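Local coordinates for putative NADH Oxidase (Clostridium acetobutylicum, PDB 3E10), which binds flavin mononucleotide and, as a member of the nitroreductase family, probably acts as an FMN-dependent oxidoreductase, at residues E25-A30 with L72-L77; I46-R51 with E128-K133. All blocks are in the same frame, centred on the assembly; numbering follows the deposited sequence.

Contact 1: E25-A30 with L72-L77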
# COMPACT_ATOMS: atom_id res chain seq x y z
N GLU B 25 6.95 17.90 3.77
CA GLU B 25 8.12 17.23 3.22
C GLU B 25 8.24 15.78 3.71
O GLU B 25 8.57 14.88 2.94
CB GLU B 25 9.41 17.99 3.55
CG GLU B 25 10.63 17.37 2.88
CD GLU B 25 11.89 18.18 3.01
OE1 GLU B 25 11.88 19.37 2.64
OE2 GLU B 25 12.87 17.59 3.49
N LYS B 26 8.01 15.57 4.99
CA LYS B 26 8.05 14.23 5.55
C LYS B 26 7.02 13.30 4.91
O LYS B 26 7.30 12.12 4.71
CB LYS B 26 7.86 14.29 7.07
CG LYS B 26 9.07 14.91 7.76
CD LYS B 26 8.77 15.44 9.13
CE LYS B 26 10.07 15.83 9.81
NZ LYS B 26 10.89 14.62 10.11
N LEU B 27 5.82 13.81 4.63
CA LEU B 27 4.82 12.96 3.94
C LEU B 27 5.32 12.49 2.57
O LEU B 27 5.12 11.34 2.18
CB LEU B 27 3.51 13.72 3.78
CG LEU B 27 2.75 14.08 5.07
CD1 LEU B 27 1.57 15.03 4.76
CD2 LEU B 27 2.33 12.86 5.85
N LEU B 28 5.96 13.40 1.84
CA LEU B 28 6.45 13.11 0.51
C LEU B 28 7.66 12.19 0.56
O LEU B 28 7.80 11.31 -0.29
CB LEU B 28 6.77 14.41 -0.23
CG LEU B 28 5.51 15.22 -0.56
CD1 LEU B 28 5.91 16.68 -0.90
CD2 LEU B 28 4.70 14.56 -1.64
N ARG B 29 8.53 12.39 1.55
CA ARG B 29 9.62 11.48 1.77
C ARG B 29 9.09 10.07 2.06
O ARG B 29 9.63 9.08 1.54
CB ARG B 29 10.52 11.97 2.92
CG ARG B 29 11.41 13.13 2.51
CD ARG B 29 12.31 13.58 3.67
NE ARG B 29 13.14 14.74 3.29
CZ ARG B 29 14.26 14.67 2.58
NH1 ARG B 29 14.75 13.48 2.17
NH2 ARG B 29 14.91 15.78 2.28
N ALA B 30 8.06 9.96 2.89
CA ALA B 30 7.50 8.64 3.23
C ALA B 30 6.97 7.95 1.97
O ALA B 30 7.23 6.76 1.75
CB ALA B 30 6.41 8.75 4.30
N LEU B 72 -4.49 20.88 3.09
CA LEU B 72 -3.47 20.29 2.24
C LEU B 72 -4.11 19.18 1.43
O LEU B 72 -4.90 18.40 1.96
CB LEU B 72 -2.35 19.67 3.09
CG LEU B 72 -1.20 18.94 2.38
CD1 LEU B 72 -0.41 19.89 1.51
CD2 LEU B 72 -0.29 18.29 3.42
N ALA B 73 -3.76 19.13 0.16
CA ALA B 73 -4.09 17.96 -0.68
C ALA B 73 -2.85 17.52 -1.42
O ALA B 73 -2.05 18.36 -1.86
CB ALA B 73 -5.20 18.31 -1.70
N ILE B 74 -2.69 16.20 -1.56
CA ILE B 74 -1.58 15.64 -2.35
C ILE B 74 -2.20 14.75 -3.42
O ILE B 74 -2.88 13.76 -3.10
CB ILE B 74 -0.57 14.84 -1.48
CG1 ILE B 74 -0.10 15.69 -0.29
CG2 ILE B 74 0.62 14.36 -2.37
CD1 ILE B 74 0.78 14.91 0.76
N VAL B 75 -2.01 15.14 -4.68
CA VAL B 75 -2.45 14.32 -5.81
C VAL B 75 -1.32 13.36 -6.19
O VAL B 75 -0.22 13.80 -6.47
CB VAL B 75 -2.87 15.17 -7.01
CG1 VAL B 75 -3.48 14.30 -8.16
CG2 VAL B 75 -3.87 16.27 -6.61
N LEU B 76 -1.62 12.06 -6.19
CA LEU B 76 -0.66 11.02 -6.55
C LEU B 76 -0.92 10.65 -8.01
O LEU B 76 -2.04 10.36 -8.39
CB LEU B 76 -0.84 9.78 -5.67
CG LEU B 76 -0.07 9.79 -4.34
CD1 LEU B 76 -0.56 10.87 -3.42
CD2 LEU B 76 -0.15 8.41 -3.67
N LEU B 77 0.17 10.63 -8.78
CA LEU B 77 0.15 10.36 -10.20
C LEU B 77 1.26 9.38 -10.53
O LEU B 77 2.24 9.32 -9.80
CB LEU B 77 0.40 11.66 -10.97
CG LEU B 77 -0.32 12.97 -10.58
CD1 LEU B 77 0.47 14.18 -11.17
CD2 LEU B 77 -1.65 12.96 -11.17
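Leu27 and Leu28 of helix 25-30 lie over strand 72-77, the two axes 11.2 Å apart at their closest and running nearly the same way, at 21°. The nearest pair of CA atoms is Leu28 with Ile74, 8.9 Å apart. Contact between the segments is wholly apolar and is carried by four buried side chains. Leu27 leaves its backbone toward the strand. Its CD1 methyl meets two partners: CD2 of Leu72 at 4.0 Å, tip to tip, and CD1 of Ile74 at 4.1 Å. Leu28 leaves the helix more along its flank, but its end bends in, and CD2 comes to 4.1 Å from CG2 of Ile74. Ile74 therefore serves both leucines with separate branches. Its chi1 of -53° sets CG1 beside the backbone N, where it carries CD1 to Leu27, and sets CG2 beside the carbonyl carbon, facing Leu28. Farther from the strand, Arg29 NE and NH2 both bond Glu25 OE2, and Arg29 makes a cation-pi contact with Phe158 of the second subunit. Around the leucines, Val47 touches both Leu28 and Leu72, and Ala104 of helix 89-106 packs on Leu27. Helix 21-32 is thus laid on one face of the antiparallel sheet through a leucine-isoleucine core. This helix-on-sheet layer belongs to the alpha+beta fold of the FMN-dependent nitroreductases.

Contact 2: I46-R51 with E128-K133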
# COMPACT_ATOMS: atom_id res chain seq x y z
N ILE B 46 1.39 16.22 -6.92
CA ILE B 46 1.02 17.64 -6.94
C ILE B 46 0.55 17.98 -5.51
O ILE B 46 -0.34 17.35 -4.95
CB ILE B 46 -0.10 17.97 -7.92
CG1 ILE B 46 0.20 17.47 -9.33
CG2 ILE B 46 -0.35 19.51 -7.95
CD1 ILE B 46 -0.98 17.59 -10.32
N VAL B 47 1.20 18.99 -4.93
CA VAL B 47 0.93 19.38 -3.57
C VAL B 47 0.17 20.69 -3.64
O VAL B 47 0.67 21.65 -4.27
CB VAL B 47 2.23 19.57 -2.79
CG1 VAL B 47 1.95 20.10 -1.39
CG2 VAL B 47 3.05 18.24 -2.77
N LEU B 48 -1.03 20.72 -3.05
CA LEU B 48 -1.86 21.93 -3.02
C LEU B 48 -2.08 22.43 -1.60
O LEU B 48 -2.43 21.66 -0.69
CB LEU B 48 -3.22 21.67 -3.63
CG LEU B 48 -3.32 21.26 -5.10
CD1 LEU B 48 -3.08 19.72 -5.28
CD2 LEU B 48 -4.67 21.68 -5.65
N GLU B 49 -1.87 23.73 -1.43
CA GLU B 49 -2.27 24.46 -0.23
C GLU B 49 -3.21 25.63 -0.54
O GLU B 49 -3.71 26.28 0.38
CB GLU B 49 -1.04 24.97 0.52
CG GLU B 49 -0.18 23.87 1.11
CD GLU B 49 0.87 24.43 2.08
OE1 GLU B 49 0.51 24.72 3.26
OE2 GLU B 49 2.04 24.59 1.64
N ASP B 50 -3.47 25.90 -1.82
CA ASP B 50 -4.38 26.98 -2.19
C ASP B 50 -5.80 26.54 -1.92
O ASP B 50 -6.30 25.61 -2.54
CB ASP B 50 -4.24 27.36 -3.64
CG ASP B 50 -5.16 28.48 -4.03
OD1 ASP B 50 -4.84 29.64 -3.69
OD2 ASP B 50 -6.22 28.22 -4.64
N ARG B 51 -6.49 27.22 -1.02
CA ARG B 51 -7.77 26.74 -0.57
C ARG B 51 -8.82 26.76 -1.70
O ARG B 51 -9.63 25.84 -1.81
CB ARG B 51 -8.18 27.45 0.72
CG ARG B 51 -7.49 26.80 2.02
CD ARG B 51 -8.12 25.39 2.36
NE ARG B 51 -9.54 25.57 2.24
CZ ARG B 51 -10.42 24.71 1.77
NH1 ARG B 51 -10.11 23.47 1.46
NH2 ARG B 51 -11.68 25.10 1.69
N GLU B 128 -8.26 16.65 -16.53
CA GLU B 128 -8.76 17.94 -17.04
C GLU B 128 -8.39 19.09 -16.10
O GLU B 128 -7.94 20.16 -16.53
CB GLU B 128 -10.28 17.84 -17.21
CG GLU B 128 -10.65 17.07 -18.51
CD GLU B 128 -12.14 16.73 -18.70
OE1 GLU B 128 -12.99 17.24 -17.96
OE2 GLU B 128 -12.42 15.91 -19.60
N MSE B 129 -8.52 18.86 -14.80
CA MSE B 129 -8.24 19.90 -13.81
C MSE B 129 -6.79 20.37 -13.85
O MSE B 129 -6.51 21.54 -13.68
CB MSE B 129 -8.61 19.41 -12.42
CG MSE B 129 -10.11 19.37 -12.20
SE MSE B 129 -10.53 18.38 -10.56
CE MSE B 129 -12.17 19.11 -10.08
N PHE B 130 -5.87 19.43 -14.05
CA PHE B 130 -4.46 19.73 -14.10
C PHE B 130 -3.85 19.73 -15.51
O PHE B 130 -2.64 19.89 -15.65
CB PHE B 130 -3.73 18.72 -13.19
CG PHE B 130 -4.10 18.87 -11.73
CD1 PHE B 130 -3.61 19.94 -11.00
CD2 PHE B 130 -4.96 17.96 -11.12
CE1 PHE B 130 -3.97 20.10 -9.68
CE2 PHE B 130 -5.32 18.11 -9.79
CZ PHE B 130 -4.82 19.16 -9.07
N ASN B 131 -4.70 19.62 -16.53
CA ASN B 131 -4.30 19.50 -17.93
C ASN B 131 -3.11 18.57 -18.12
O ASN B 131 -2.09 18.95 -18.64
CB ASN B 131 -4.02 20.86 -18.55
CG ASN B 131 -3.87 20.77 -20.04
OD1 ASN B 131 -4.60 20.00 -20.68
ND2 ASN B 131 -2.88 21.49 -20.60
N LEU B 132 -3.26 17.34 -17.64
CA LEU B 132 -2.13 16.44 -17.63
C LEU B 132 -1.78 15.92 -19.01
O LEU B 132 -2.66 15.64 -19.81
CB LEU B 132 -2.43 15.23 -16.71
CG LEU B 132 -2.70 15.57 -15.25
CD1 LEU B 132 -3.07 14.31 -14.49
CD2 LEU B 132 -1.48 16.29 -14.65
N LYS B 133 -0.49 15.77 -19.26
CA LYS B 133 0.02 15.00 -20.40
C LYS B 133 -0.52 13.58 -20.39
O LYS B 133 -0.75 13.00 -19.33
CB LYS B 133 1.54 14.89 -20.30
CG LYS B 133 2.33 16.10 -20.72
CD LYS B 133 3.83 15.90 -20.48
CE LYS B 133 4.24 16.05 -19.01
NZ LYS B 133 3.93 17.32 -18.38
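Ile46 and Phe130 approach from opposite directions and make the main part of this contact. The interaction is CH-pi. The CD1 methyl of Ile46 sits over one face of the Phe130 ring, 3.8 Å from the centroid and 19° off the ring normal. It is displaced toward the rim, so its closest ring atom is CD1 of Phe130, at 3.6 Å. Ile46 CG2 adds a looser touch, 4.1 Å from CE1 of Phe130. Phe130 starts out toward the strand, and chi1 of -65° puts CG beside the backbone N, with one ring face against the Ile46 methyl.

The second kind of contact is simple apolar packing. CD1 of Leu48 comes obliquely to CZ of Phe130, at 4.2 Å.

Each segment also carries a helix-end motif. Asn131, with positive phi, is the C-prime residue of a Schellman motif that ends helix 120-129. Asp50 is the N-cap of helix 51-57, its OD2 bonding to the backbone N of Asn53.

Phe130 also touches Val75 of strand 72-79 and Leu57 of helix 51-57. Strand 43-48 is an edge strand of the sheet within this chain, but Ile46 and Val47 pair in parallel with a strand of the second subunit, which carries the sheet across the interface.

Contacts 1 and 2 have centres 13 Å apart and meet through neighbouring strands of one antiparallel sheet. Two probable backbone hydrogen bonds join them: Val75 N to Ile46 O and Ala73 O to Leu48 N, each 2.8 Å. Leu72 CD1 also packs 3.7 Å from Val47 CG1. Contact 1 uses the sheet face covered by helix 21-32, while contact 2 uses the other face, where Phe130, just after helix 120-129, packs. The side chain of Leu27 is about 10 Å from that of Arg8, an FMN-binding residue. Contact 2 lies away from the flavin sites. Both contacts also touch the second subunit.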